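Local coordinates for protein VirX1 (Cyanophage Syn10, PDB 6QGM) that iodinates diverse substrates as a viral halogenase from a marine cyanophage, probably using reduced flavin as its tryptophan-halogenase relatives do, at residues H58-K63 and E178-P183; P98-S103 and E128-F133; W418-C421 and N426-P429; I373-G378 and Q382-G387. All blocks are in the same frame, centred on the assembly; numbering follows the deposited sequence.

Overall arrangement
Along the chain, contact 2 is nested within the loop closed by contact 1, and contacts 4 and 3 follow in that order. All four belong to the tryptophan-halogenase part of the chain but are well separated: the centres of contacts 1 and 4 are about 24 Å apart, those of contacts 1 and 3 about 44 Å, on opposite sides of the chain's centre. Contact 4 opens helix 382-408, which the chain follows with helix 416-424 of contact 3. Contacts 1 and 4 both touch the second subunit, whereas contact 3 touches the third, so the three-chain assembly brings 426-429 of one chain against 382-387 of another. Contact 2 packs among helices 113-120, 462-468 and 494-512.

Contact 1 (H58-K63 and E178-P183); sequences HLLDLK and EKIALP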
loop_
_atom_site.group_PDB
_atom_site.type_symbol
_atom_site.label_atom_id
_atom_site.label_comp_id
_atom_site.label_asym_id
_atom_site.label_seq_id
_atom_site.Cartn_x
_atom_site.Cartn_y
_atom_site.Cartn_z
ATOM N N HIS B 58 -20.688 -18.803 -19.000
ATOM C CA HIS B 58 -19.615 -19.645 -19.598
ATOM C C HIS B 58 -19.365 -20.864 -18.696
ATOM O O HIS B 58 -19.227 -21.978 -19.245
ATOM C CB HIS B 58 -18.379 -18.771 -19.910
ATOM C CG HIS B 58 -18.436 -18.118 -21.254
ATOM N ND1 HIS B 58 -17.991 -18.759 -22.398
ATOM C CD2 HIS B 58 -18.885 -16.907 -21.662
ATOM C CE1 HIS B 58 -18.163 -17.975 -23.446
ATOM N NE2 HIS B 58 -18.704 -16.833 -23.017
ATOM N N LEU B 59 -19.365 -20.669 -17.373
ATOM C CA LEU B 59 -19.175 -21.750 -16.363
ATOM C C LEU B 59 -20.317 -22.771 -16.457
ATOM O O LEU B 59 -20.057 -23.947 -16.155
ATOM C CB LEU B 59 -19.115 -21.146 -14.953
ATOM C CG LEU B 59 -17.792 -20.506 -14.543
ATOM C CD1 LEU B 59 -17.990 -19.612 -13.329
ATOM C CD2 LEU B 59 -16.740 -21.575 -14.260
ATOM N N LEU B 60 -21.520 -22.344 -16.858
ATOM C CA LEU B 60 -22.717 -23.227 -16.958
ATOM C C LEU B 60 -22.945 -23.689 -18.403
ATOM O O LEU B 60 -23.950 -24.402 -18.609
ATOM C CB LEU B 60 -23.953 -22.486 -16.437
ATOM C CG LEU B 60 -23.956 -22.175 -14.941
ATOM C CD1 LEU B 60 -25.334 -21.725 -14.498
ATOM C CD2 LEU B 60 -23.525 -23.377 -14.114
ATOM N N ASP B 61 -22.072 -23.289 -19.349
ATOM C CA ASP B 61 -22.091 -23.689 -20.785
ATOM C C ASP B 61 -23.352 -23.173 -21.484
ATOM O O ASP B 61 -23.775 -23.808 -22.461
ATOM C CB ASP B 61 -22.022 -25.207 -20.956
ATOM C CG ASP B 61 -20.665 -25.822 -20.657
ATOM O OD1 ASP B 61 -19.647 -25.302 -21.194
ATOM O OD2 ASP B 61 -20.648 -26.835 -19.908
ATOM N N LEU B 62 -23.916 -22.053 -21.031
ATOM C CA LEU B 62 -25.194 -21.506 -21.556
ATOM C C LEU B 62 -24.900 -20.687 -22.812
ATOM O O LEU B 62 -24.225 -19.664 -22.679
ATOM C CB LEU B 62 -25.850 -20.648 -20.471
ATOM C CG LEU B 62 -26.490 -21.433 -19.333
ATOM C CD1 LEU B 62 -26.727 -20.538 -18.132
ATOM C CD2 LEU B 62 -27.785 -22.089 -19.750
ATOM N N LYS B 63 -25.415 -21.114 -23.963
ATOM C CA LYS B 63 -25.329 -20.390 -25.261
ATOM C C LYS B 63 -26.490 -19.381 -25.346
ATOM O O LYS B 63 -27.641 -19.768 -25.038
ATOM C CB LYS B 63 -25.381 -21.364 -26.451
ATOM C CG LYS B 63 -24.384 -22.509 -26.461
ATOM C CD LYS B 63 -22.981 -22.133 -26.032
ATOM C CE LYS B 63 -22.066 -23.330 -25.826
ATOM N NZ LYS B 63 -21.130 -23.145 -24.683
ATOM N N GLU B 178 -35.299 -25.829 -14.878
ATOM C CA GLU B 178 -35.805 -26.894 -15.778
ATOM C C GLU B 178 -34.647 -27.556 -16.537
ATOM O O GLU B 178 -34.703 -28.792 -16.714
ATOM C CB GLU B 178 -36.894 -26.402 -16.727
ATOM C CG GLU B 178 -36.815 -24.997 -17.299
ATOM C CD GLU B 178 -38.150 -24.526 -17.867
ATOM O OE1 GLU B 178 -38.674 -25.231 -18.767
ATOM O OE2 GLU B 178 -38.668 -23.448 -17.394
ATOM N N LYS B 179 -33.626 -26.780 -16.922
ATOM C CA LYS B 179 -32.556 -27.221 -17.862
ATOM C C LYS B 179 -31.321 -27.751 -17.127
ATOM O O LYS B 179 -30.688 -28.666 -17.669
ATOM C CB LYS B 179 -32.126 -26.079 -18.781
ATOM C CG LYS B 179 -33.215 -25.484 -19.652
ATOM C CD LYS B 179 -34.028 -26.428 -20.506
ATOM C CE LYS B 179 -35.416 -25.877 -20.761
ATOM N NZ LYS B 179 -36.105 -26.571 -21.878
ATOM N N ILE B 180 -30.964 -27.198 -15.970
ATOM C CA ILE B 180 -29.692 -27.539 -15.260
ATOM C C ILE B 180 -30.005 -28.172 -13.895
ATOM O O ILE B 180 -29.580 -29.332 -13.690
ATOM C CB ILE B 180 -28.757 -26.317 -15.153
ATOM C CG1 ILE B 180 -28.478 -25.726 -16.537
ATOM C CG2 ILE B 180 -27.476 -26.676 -14.415
ATOM C CD1 ILE B 180 -27.488 -24.574 -16.550
ATOM N N ALA B 181 -30.703 -27.466 -13.001
ATOM C CA ALA B 181 -30.823 -27.838 -11.571
ATOM C C ALA B 181 -31.581 -29.166 -11.425
ATOM O O ALA B 181 -30.998 -30.125 -10.886
ATOM C CB ALA B 181 -31.471 -26.716 -10.786
ATOM N N LEU B 182 -32.835 -29.225 -11.868
ATOM C CA LEU B 182 -33.686 -30.418 -11.653
ATOM C C LEU B 182 -33.061 -31.624 -12.350
ATOM O O LEU B 182 -32.864 -32.660 -11.721
ATOM C CB LEU B 182 -35.113 -30.143 -12.142
ATOM C CG LEU B 182 -35.887 -29.092 -11.361
ATOM C CD1 LEU B 182 -37.347 -29.077 -11.791
ATOM C CD2 LEU B 182 -35.767 -29.339 -9.866
ATOM N N PRO B 183 -32.708 -31.551 -13.652
ATOM C CA PRO B 183 -32.036 -32.669 -14.310
ATOM C C PRO B 183 -30.823 -33.202 -13.533
ATOM O O PRO B 183 -30.658 -34.404 -13.499
ATOM C CB PRO B 183 -31.612 -32.073 -15.664
ATOM C CG PRO B 183 -32.646 -31.001 -15.934
ATOM C CD PRO B 183 -32.945 -30.422 -14.568
#
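L60 and L62 meet I180 by apolar packing, and one methyl, I180 CD1, does the touching on its side. It lies 4.1 Å from L60 CB, and L62 CD2 also comes within 4.1 Å of the same I180 CD1; the L60 carbonyl oxygen stands beside this methyl too. The isoleucine presents it because CG1 sits beside the backbone N and the chain then runs straight on (chi2 -176°), putting CD1 at the far end of the side chain. Both leucines cross I180 obliquely; the first side-chain bond of L60 points toward it, while L62 reaches it with its branched end.

Backbone bonding shapes the leucine side. Helix 52-59 stops in a Schellman motif, in which D61 takes a positive phi and its N bonds back to H58 O at 3.1 Å. This turn carries the chain round so that L60 and L62, two residues apart, share one partner.

Charged groups stay at the margin: D61 pairs with K25 and with K478 of the second subunit. Beyond the contact, L60 and L62 also touch L176 of helix 169-181, and I180 rests on A21 and S24 of helix 14-26. That helix follows a glycine-rich turn after strand 6-10, consistent with a Rossmann-type nucleotide-binding fold flanked by packed helices.

Contact 2 (P98-S103 and E128-F133); sequences PSLDVS and ETFARF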
loop_
_atom_site.group_PDB
_atom_site.type_symbol
_atom_site.label_atom_id
_atom_site.label_comp_id
_atom_site.label_asym_id
_atom_site.label_seq_id
_atom_site.Cartn_x
_atom_site.Cartn_y
_atom_site.Cartn_z
ATOM N N PRO B 98 -12.701 -4.430 -21.853
ATOM C CA PRO B 98 -11.714 -4.923 -20.895
ATOM C C PRO B 98 -10.783 -3.763 -20.516
ATOM O O PRO B 98 -10.491 -3.602 -19.345
ATOM C CB PRO B 98 -10.992 -6.017 -21.685
ATOM C CG PRO B 98 -11.089 -5.549 -23.142
ATOM C CD PRO B 98 -12.421 -4.827 -23.249
ATOM N N SER B 99 -10.409 -2.959 -21.518
ATOM C CA SER B 99 -9.337 -1.927 -21.475
ATOM C C SER B 99 -9.682 -0.788 -22.438
ATOM O O SER B 99 -10.480 -1.012 -23.353
ATOM C CB SER B 99 -7.981 -2.511 -21.818
ATOM O OG SER B 99 -7.986 -3.086 -23.124
ATOM N N LEU B 100 -9.116 0.384 -22.179
ATOM C CA LEU B 100 -9.200 1.588 -23.034
ATOM C C LEU B 100 -8.429 1.321 -24.332
ATOM O O LEU B 100 -7.236 0.982 -24.239
ATOM C CB LEU B 100 -8.585 2.783 -22.289
ATOM C CG LEU B 100 -9.489 3.495 -21.284
ATOM C CD1 LEU B 100 -9.765 2.626 -20.064
ATOM C CD2 LEU B 100 -8.849 4.808 -20.865
ATOM N N ASP B 101 -9.074 1.512 -25.486
ATOM C CA ASP B 101 -8.395 1.511 -26.811
ATOM C C ASP B 101 -7.413 2.691 -26.879
ATOM O O ASP B 101 -7.857 3.837 -26.819
ATOM C CB ASP B 101 -9.418 1.562 -27.951
ATOM C CG ASP B 101 -8.796 1.394 -29.321
ATOM O OD1 ASP B 101 -7.598 1.695 -29.452
ATOM O OD2 ASP B 101 -9.504 0.949 -30.236
ATOM N N VAL B 102 -6.124 2.406 -27.033
ATOM C CA VAL B 102 -5.011 3.406 -26.979
ATOM C C VAL B 102 -4.695 3.943 -28.385
ATOM O O VAL B 102 -3.749 4.730 -28.500
ATOM C CB VAL B 102 -3.765 2.795 -26.305
ATOM C CG1 VAL B 102 -4.033 2.444 -24.859
ATOM C CG2 VAL B 102 -3.224 1.585 -27.034
ATOM N N SER B 103 -5.462 3.565 -29.414
ATOM C CA SER B 103 -5.126 3.772 -30.856
ATOM C C SER B 103 -4.772 5.234 -31.167
ATOM O O SER B 103 -3.788 5.424 -31.916
ATOM C CB SER B 103 -6.229 3.296 -31.762
ATOM O OG SER B 103 -6.408 1.887 -31.597
ATOM N N GLU B 128 -19.110 13.832 -23.933
ATOM C CA GLU B 128 -19.629 12.569 -24.511
ATOM C C GLU B 128 -18.607 11.952 -25.473
ATOM O O GLU B 128 -18.841 10.802 -25.887
ATOM C CB GLU B 128 -20.967 12.768 -25.229
ATOM C CG GLU B 128 -20.941 13.776 -26.360
ATOM C CD GLU B 128 -21.332 15.203 -25.956
ATOM O OE1 GLU B 128 -21.179 15.547 -24.746
ATOM O OE2 GLU B 128 -21.771 15.987 -26.860
ATOM N N THR B 129 -17.529 12.662 -25.828
ATOM C CA THR B 129 -16.529 12.192 -26.825
ATOM C C THR B 129 -15.448 11.326 -26.166
ATOM O O THR B 129 -14.766 10.588 -26.938
ATOM C CB THR B 129 -15.873 13.324 -27.623
ATOM O OG1 THR B 129 -15.148 14.167 -26.722
ATOM C CG2 THR B 129 -16.891 14.103 -28.436
ATOM N N PHE B 130 -15.264 11.388 -24.839
ATOM C CA PHE B 130 -14.250 10.553 -24.142
ATOM C C PHE B 130 -14.520 9.077 -24.455
ATOM O O PHE B 130 -13.565 8.355 -24.866
ATOM C CB PHE B 130 -14.209 10.764 -22.629
ATOM C CG PHE B 130 -13.298 9.779 -21.935
ATOM C CD1 PHE B 130 -11.922 9.920 -22.003
ATOM C CD2 PHE B 130 -13.820 8.673 -21.267
ATOM C CE1 PHE B 130 -11.092 8.995 -21.390
ATOM C CE2 PHE B 130 -12.989 7.761 -20.637
ATOM C CZ PHE B 130 -11.623 7.920 -20.710
ATOM N N ALA B 131 -15.771 8.628 -24.273
ATOM C CA ALA B 131 -16.147 7.206 -24.440
ATOM C C ALA B 131 -15.872 6.780 -25.897
ATOM O O ALA B 131 -15.266 5.715 -26.109
ATOM C CB ALA B 131 -17.590 7.012 -24.045
ATOM N N ARG B 132 -16.294 7.605 -26.862
ATOM C CA ARG B 132 -16.083 7.372 -28.308
ATOM C C ARG B 132 -14.592 7.253 -28.577
ATOM O O ARG B 132 -14.214 6.425 -29.401
ATOM C CB ARG B 132 -16.631 8.530 -29.137
ATOM C CG ARG B 132 -18.033 8.960 -28.752
ATOM C CD ARG B 132 -18.859 9.212 -29.982
ATOM N NE ARG B 132 -20.101 9.873 -29.617
ATOM C CZ ARG B 132 -20.335 11.169 -29.731
ATOM N NH1 ARG B 132 -19.418 11.986 -30.230
ATOM N NH2 ARG B 132 -21.510 11.644 -29.362
ATOM N N PHE B 133 -13.790 8.080 -27.907
ATOM C CA PHE B 133 -12.343 8.225 -28.168
ATOM C C PHE B 133 -11.575 7.054 -27.556
ATOM O O PHE B 133 -10.418 6.901 -27.917
ATOM C CB PHE B 133 -11.831 9.562 -27.632
ATOM C CG PHE B 133 -10.395 9.878 -27.979
ATOM C CD1 PHE B 133 -10.064 10.436 -29.205
ATOM C CD2 PHE B 133 -9.373 9.614 -27.083
ATOM C CE1 PHE B 133 -8.740 10.719 -29.522
ATOM C CE2 PHE B 133 -8.057 9.910 -27.403
ATOM C CZ PHE B 133 -7.736 10.459 -28.619
HETATM O O HOH W 1 -7.725 5.733 -28.637
#
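The backbone carbonyls of D101 and F133 approach each other, D101 O lying 4.1 Å from F133 O, and a single water reconciles the two acceptors. It donates to both, at 2.6 Å to D101 O and 3.0 Å to F133 O, so each hydrogen of the water serves one segment and neither carbonyl has to face the other without a donor between. The bridge joins the loop after strand 91-95 to the far end of the short, weakly bonded helix 129-134, and a backbone hydrogen bond between D101 and V134 strengthens the same seam.

On the loop side the aspartate also shapes its own backbone. D101 OD1 accepts from S103 N at 2.8 Å with an N-H...O angle of 152°, the donor arriving nearly in line with the carboxylate C-O bond. This is an Asx turn, and it bends the chain just beyond the residue whose carbonyl holds the water.

The apolar part is small. L100 sends CD2 to F130 CZ at 4.2 Å, the two side chains crossing at about a right angle. F130 reaches it because its CG is anti to the backbone N (chi1 173°), which swings the ring out from the helix. The same ring meets W114 and F464 edge-to-face, while the F133 ring packs on L117 and against W501 of helix 494-512. Taken together, an Asx-turn loop is pinned by water to the end of a short helix and borders an aromatic cluster where several helices of the halogenase converge.

Contact 3 (W418-C421 and N426-P429); sequences WKWC and NYMP
Y427, with the most surface buried here, reaches C421 with its phenol oxygen: Y427 OH donates to C421 O at 2.7 Å. The hydroxyl lies in the carbonyl plane and meets a lone pair, the C=O...O angle being 125°. Seen from the tyrosine, C421 O sits at the ring edge and in the ring plane. Y427 has its CG beside the backbone N (chi1 -67°), and the ring spans the gap from the loop to the last turn of helix 416-424.

C421 contributes mainly through its backbone. Its side chain leads away, and CB alone comes near, 4.0 Å from Y427 OH. W420 completes the trio more loosely: its indole atom CZ3 stands 4.4 Å from Y427 OH, while the indole itself has a cation-pi partner in R299.

The tyrosine ring is also held from outside, stacked with W442 and lined by A404, Y407 and A408 of helix 382-408. Next to it, N426 turns away and its ND2 bonds to D386 of the third subunit.

The hydroxyl thus gives its proton to a main-chain carbonyl, a neutral bond in a buried place. Bond and stack together should fix both the position and the rotation of the phenol ring, tying the loop back onto the helix from which it has just emerged.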
loop_
_atom_site.group_PDB
_atom_site.type_symbol
_atom_site.label_atom_id
_atom_site.label_comp_id
_atom_site.label_asym_id
_atom_site.label_seq_id
_atom_site.Cartn_x
_atom_site.Cartn_y
_atom_site.Cartn_z
ATOM N N TRP B 418 -29.860 16.992 -4.622
ATOM C CA TRP B 418 -28.617 17.152 -5.423
ATOM C C TRP B 418 -27.668 18.118 -4.713
ATOM O O TRP B 418 -26.449 17.891 -4.788
ATOM C CB TRP B 418 -28.945 17.575 -6.864
ATOM C CG TRP B 418 -29.435 16.422 -7.682
ATOM C CD1 TRP B 418 -30.707 16.180 -8.101
ATOM C CD2 TRP B 418 -28.646 15.298 -8.106
ATOM N NE1 TRP B 418 -30.765 14.996 -8.779
ATOM C CE2 TRP B 418 -29.518 14.429 -8.797
ATOM C CE3 TRP B 418 -27.294 14.954 -7.989
ATOM C CZ2 TRP B 418 -29.074 13.233 -9.355
ATOM C CZ3 TRP B 418 -26.864 13.774 -8.534
ATOM C CH2 TRP B 418 -27.733 12.940 -9.228
ATOM N N LYS B 419 -28.200 19.131 -4.013
ATOM C CA LYS B 419 -27.366 20.027 -3.172
ATOM C C LYS B 419 -26.672 19.161 -2.112
ATOM O O LYS B 419 -25.465 19.370 -1.896
ATOM C CB LYS B 419 -28.172 21.191 -2.605
ATOM C CG LYS B 419 -27.368 22.482 -2.490
ATOM C CD LYS B 419 -28.073 23.600 -1.761
ATOM C CE LYS B 419 -27.146 24.455 -0.903
ATOM N NZ LYS B 419 -27.810 24.939 0.338
ATOM N N TRP B 420 -27.374 18.176 -1.535
ATOM C CA TRP B 420 -26.781 17.275 -0.508
ATOM C C TRP B 420 -25.672 16.423 -1.133
ATOM O O TRP B 420 -24.590 16.312 -0.520
ATOM C CB TRP B 420 -27.799 16.364 0.174
ATOM C CG TRP B 420 -27.153 15.514 1.232
ATOM C CD1 TRP B 420 -26.837 15.894 2.507
ATOM C CD2 TRP B 420 -26.673 14.167 1.090
ATOM N NE1 TRP B 420 -26.194 14.883 3.165
ATOM C CE2 TRP B 420 -26.097 13.801 2.325
ATOM C CE3 TRP B 420 -26.650 13.241 0.037
ATOM C CZ2 TRP B 420 -25.527 12.543 2.537
ATOM C CZ3 TRP B 420 -26.092 11.992 0.254
ATOM C CH2 TRP B 420 -25.536 11.652 1.488
ATOM N N CYS B 421 -25.955 15.818 -2.289
ATOM C CA CYS B 421 -25.063 14.845 -2.971
ATOM C C CYS B 421 -23.741 15.513 -3.378
ATOM O O CYS B 421 -22.708 14.837 -3.258
ATOM C CB CYS B 421 -25.734 14.237 -4.191
ATOM S SG CYS B 421 -27.041 13.059 -3.765
ATOM N N ASN B 426 -19.836 14.487 2.785
ATOM C CA ASN B 426 -18.366 14.253 2.823
ATOM C C ASN B 426 -18.079 12.778 2.535
ATOM O O ASN B 426 -18.397 11.928 3.381
ATOM C CB ASN B 426 -17.741 14.620 4.167
ATOM C CG ASN B 426 -17.941 16.077 4.498
ATOM O OD1 ASN B 426 -18.593 16.395 5.491
ATOM N ND2 ASN B 426 -17.410 16.951 3.651
ATOM N N TYR B 427 -17.457 12.492 1.393
ATOM C CA TYR B 427 -17.260 11.113 0.901
ATOM C C TYR B 427 -15.915 10.556 1.369
ATOM O O TYR B 427 -15.684 9.350 1.173
ATOM C CB TYR B 427 -17.423 11.109 -0.615
ATOM C CG TYR B 427 -18.824 11.415 -1.106
ATOM C CD1 TYR B 427 -19.773 10.414 -1.261
ATOM C CD2 TYR B 427 -19.204 12.710 -1.426
ATOM C CE1 TYR B 427 -21.044 10.691 -1.730
ATOM C CE2 TYR B 427 -20.472 13.004 -1.902
ATOM C CZ TYR B 427 -21.395 11.990 -2.062
ATOM O OH TYR B 427 -22.646 12.265 -2.532
ATOM N N MET B 428 -15.078 11.383 2.005
ATOM C CA MET B 428 -13.669 11.041 2.350
ATOM C C MET B 428 -13.414 11.282 3.832
ATOM O O MET B 428 -12.352 11.778 4.193
ATOM C CB MET B 428 -12.689 11.914 1.559
ATOM C CG MET B 428 -12.628 11.593 0.087
ATOM S SD MET B 428 -11.744 12.834 -0.882
ATOM C CE MET B 428 -10.195 12.920 0.027
ATOM N N PRO B 429 -14.341 10.907 4.747
ATOM C CA PRO B 429 -14.224 11.301 6.156
ATOM C C PRO B 429 -12.931 10.785 6.817
ATOM O O PRO B 429 -12.330 11.499 7.578
ATOM C CB PRO B 429 -15.476 10.679 6.792
ATOM C CG PRO B 429 -15.785 9.495 5.903
ATOM C CD PRO B 429 -15.475 9.998 4.508
#

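Contact 4 (I373-G378 and Q382-G387); sequences INQRDG and QAERDG
Q375 and E384 are the closest backbone approach, with their CA atoms 10.3 Å apart, so side chains must span the gap. Segment 373-378 leaves helix 360-373 as a tight loop, closed by a weak bond from G378 N to I373 O (2.8 Å) and turned by positive phi at D377 and G378. Segment 382-387 is the first stretch of helix 382-408.

The main link is a salt bridge, R376 NH2 to E384 OE1 at 2.9 Å, bent to 131° at the hydrogen. The carboxylate oxygen meets the guanidinium at its edge and in plane, yet the arginine nitrogen approaches from 38° above the carboxylate plane. E384 runs extended beyond CG, which carries its carboxylate across to R376, whose chain bends at chi3 (-78°). E384 OE1 also bonds to T381, and R376 NH1 reaches the carbonyls of Y409 and H469 of the second subunit. Q375 adds a looser contact, CG to E384 OE2 at 4.1 Å; its amide oxygen accepts from R472 of that subunit. Lying near the helix N-terminus beside an arginine, the buried carboxylate would probably be favoured in its charged form.

Along the helix, R385 grips Q382 OE1 side-on with NE and NH2 from one face, and Q382 NE2 bonds to D386 OD1 at 2.7 Å. The loop joining helix 360-373 to helix 382-408 is thus braced by an internal ion pair at a subunit interface.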
loop_
_atom_site.group_PDB
_atom_site.type_symbol
_atom_site.label_atom_id
_atom_site.label_comp_id
_atom_site.label_asym_id
_atom_site.label_seq_id
_atom_site.Cartn_x
_atom_site.Cartn_y
_atom_site.Cartn_z
ATOM N N ILE B 373 -15.769 -25.078 -2.175
ATOM C CA ILE B 373 -16.336 -26.458 -2.092
ATOM C C ILE B 373 -15.523 -27.403 -2.998
ATOM O O ILE B 373 -15.340 -28.561 -2.590
ATOM C CB ILE B 373 -17.845 -26.431 -2.414
ATOM C CG1 ILE B 373 -18.620 -25.789 -1.256
ATOM C CG2 ILE B 373 -18.354 -27.822 -2.752
ATOM C CD1 ILE B 373 -20.101 -25.607 -1.520
ATOM N N ASN B 374 -15.020 -26.926 -4.145
ATOM C CA ASN B 374 -14.232 -27.753 -5.103
ATOM C C ASN B 374 -12.759 -27.817 -4.694
ATOM O O ASN B 374 -11.998 -28.545 -5.345
ATOM C CB ASN B 374 -14.354 -27.255 -6.545
ATOM C CG ASN B 374 -15.739 -27.486 -7.095
ATOM O OD1 ASN B 374 -16.515 -28.251 -6.519
ATOM N ND2 ASN B 374 -16.062 -26.811 -8.181
ATOM N N GLN B 375 -12.383 -27.133 -3.618
ATOM C CA GLN B 375 -10.984 -27.076 -3.133
ATOM C C GLN B 375 -10.606 -28.450 -2.552
ATOM O O GLN B 375 -9.701 -29.075 -3.114
ATOM C CB GLN B 375 -10.881 -25.877 -2.185
ATOM C CG GLN B 375 -9.471 -25.367 -1.972
ATOM C CD GLN B 375 -8.832 -24.722 -3.179
ATOM O OE1 GLN B 375 -8.001 -25.337 -3.833
ATOM N NE2 GLN B 375 -9.169 -23.473 -3.466
ATOM N N ARG B 376 -11.277 -28.934 -1.497
ATOM C CA ARG B 376 -10.961 -30.252 -0.865
ATOM C C ARG B 376 -12.248 -31.030 -0.572
ATOM O O ARG B 376 -12.521 -31.360 0.586
ATOM C CB ARG B 376 -10.093 -30.062 0.382
ATOM C CG ARG B 376 -8.764 -29.372 0.105
ATOM C CD ARG B 376 -7.969 -29.075 1.341
ATOM N NE ARG B 376 -8.452 -27.913 2.079
ATOM C CZ ARG B 376 -7.872 -27.442 3.169
ATOM N NH1 ARG B 376 -6.757 -27.991 3.639
ATOM N NH2 ARG B 376 -8.391 -26.388 3.774
ATOM N N ASP B 377 -13.006 -31.308 -1.632
ATOM C CA ASP B 377 -14.210 -32.183 -1.644
ATOM C C ASP B 377 -15.231 -31.698 -0.617
ATOM O O ASP B 377 -15.873 -32.539 -0.014
ATOM C CB ASP B 377 -13.787 -33.635 -1.418
ATOM C CG ASP B 377 -14.903 -34.640 -1.600
ATOM O OD1 ASP B 377 -15.802 -34.365 -2.411
ATOM O OD2 ASP B 377 -14.863 -35.681 -0.915
ATOM N N GLY B 378 -15.382 -30.384 -0.445
ATOM C CA GLY B 378 -16.419 -29.802 0.432
ATOM C C GLY B 378 -15.902 -29.509 1.836
ATOM O O GLY B 378 -16.648 -28.921 2.641
ATOM N N GLN B 382 -12.312 -22.316 8.842
ATOM C CA GLN B 382 -12.787 -20.986 9.296
ATOM C C GLN B 382 -11.966 -19.910 8.571
ATOM O O GLN B 382 -12.558 -18.892 8.181
ATOM C CB GLN B 382 -12.697 -20.847 10.815
ATOM C CG GLN B 382 -13.363 -19.582 11.342
ATOM C CD GLN B 382 -14.783 -19.444 10.847
ATOM O OE1 GLN B 382 -15.594 -20.343 10.993
ATOM N NE2 GLN B 382 -15.094 -18.321 10.233
ATOM N N ALA B 383 -10.663 -20.137 8.370
ATOM C CA ALA B 383 -9.765 -19.221 7.628
ATOM C C ALA B 383 -10.348 -18.931 6.234
ATOM O O ALA B 383 -10.367 -17.759 5.835
ATOM C CB ALA B 383 -8.386 -19.813 7.546
ATOM N N GLU B 384 -10.835 -19.956 5.527
ATOM C CA GLU B 384 -11.384 -19.818 4.148
ATOM C C GLU B 384 -12.713 -19.054 4.207
ATOM O O GLU B 384 -12.928 -18.163 3.365
ATOM C CB GLU B 384 -11.523 -21.191 3.477
ATOM C CG GLU B 384 -10.198 -21.855 3.123
ATOM C CD GLU B 384 -10.256 -23.359 2.856
ATOM O OE1 GLU B 384 -10.137 -24.119 3.844
ATOM O OE2 GLU B 384 -10.421 -23.791 1.668
ATOM N N ARG B 385 -13.572 -19.375 5.170
ATOM C CA ARG B 385 -14.889 -18.700 5.347
ATOM C C ARG B 385 -14.673 -17.218 5.696
ATOM O O ARG B 385 -15.417 -16.369 5.164
ATOM C CB ARG B 385 -15.707 -19.434 6.415
ATOM C CG ARG B 385 -16.081 -20.858 6.019
ATOM C CD ARG B 385 -17.109 -21.482 6.934
ATOM N NE ARG B 385 -16.585 -21.811 8.237
ATOM C CZ ARG B 385 -15.901 -22.900 8.539
ATOM N NH1 ARG B 385 -15.632 -23.810 7.618
ATOM N NH2 ARG B 385 -15.475 -23.066 9.779
ATOM N N ASP B 386 -13.689 -16.920 6.553
ATOM C CA ASP B 386 -13.248 -15.537 6.891
ATOM C C ASP B 386 -12.748 -14.857 5.611
ATOM O O ASP B 386 -13.106 -13.684 5.397
ATOM C CB ASP B 386 -12.236 -15.552 8.042
ATOM C CG ASP B 386 -12.867 -15.926 9.383
ATOM O OD1 ASP B 386 -14.101 -15.962 9.448
ATOM O OD2 ASP B 386 -12.128 -16.175 10.367
ATOM N N GLY B 387 -11.993 -15.581 4.777
ATOM C CA GLY B 387 -11.522 -15.117 3.458
ATOM C C GLY B 387 -12.669 -14.794 2.525
ATOM O O GLY B 387 -12.593 -13.765 1.839
#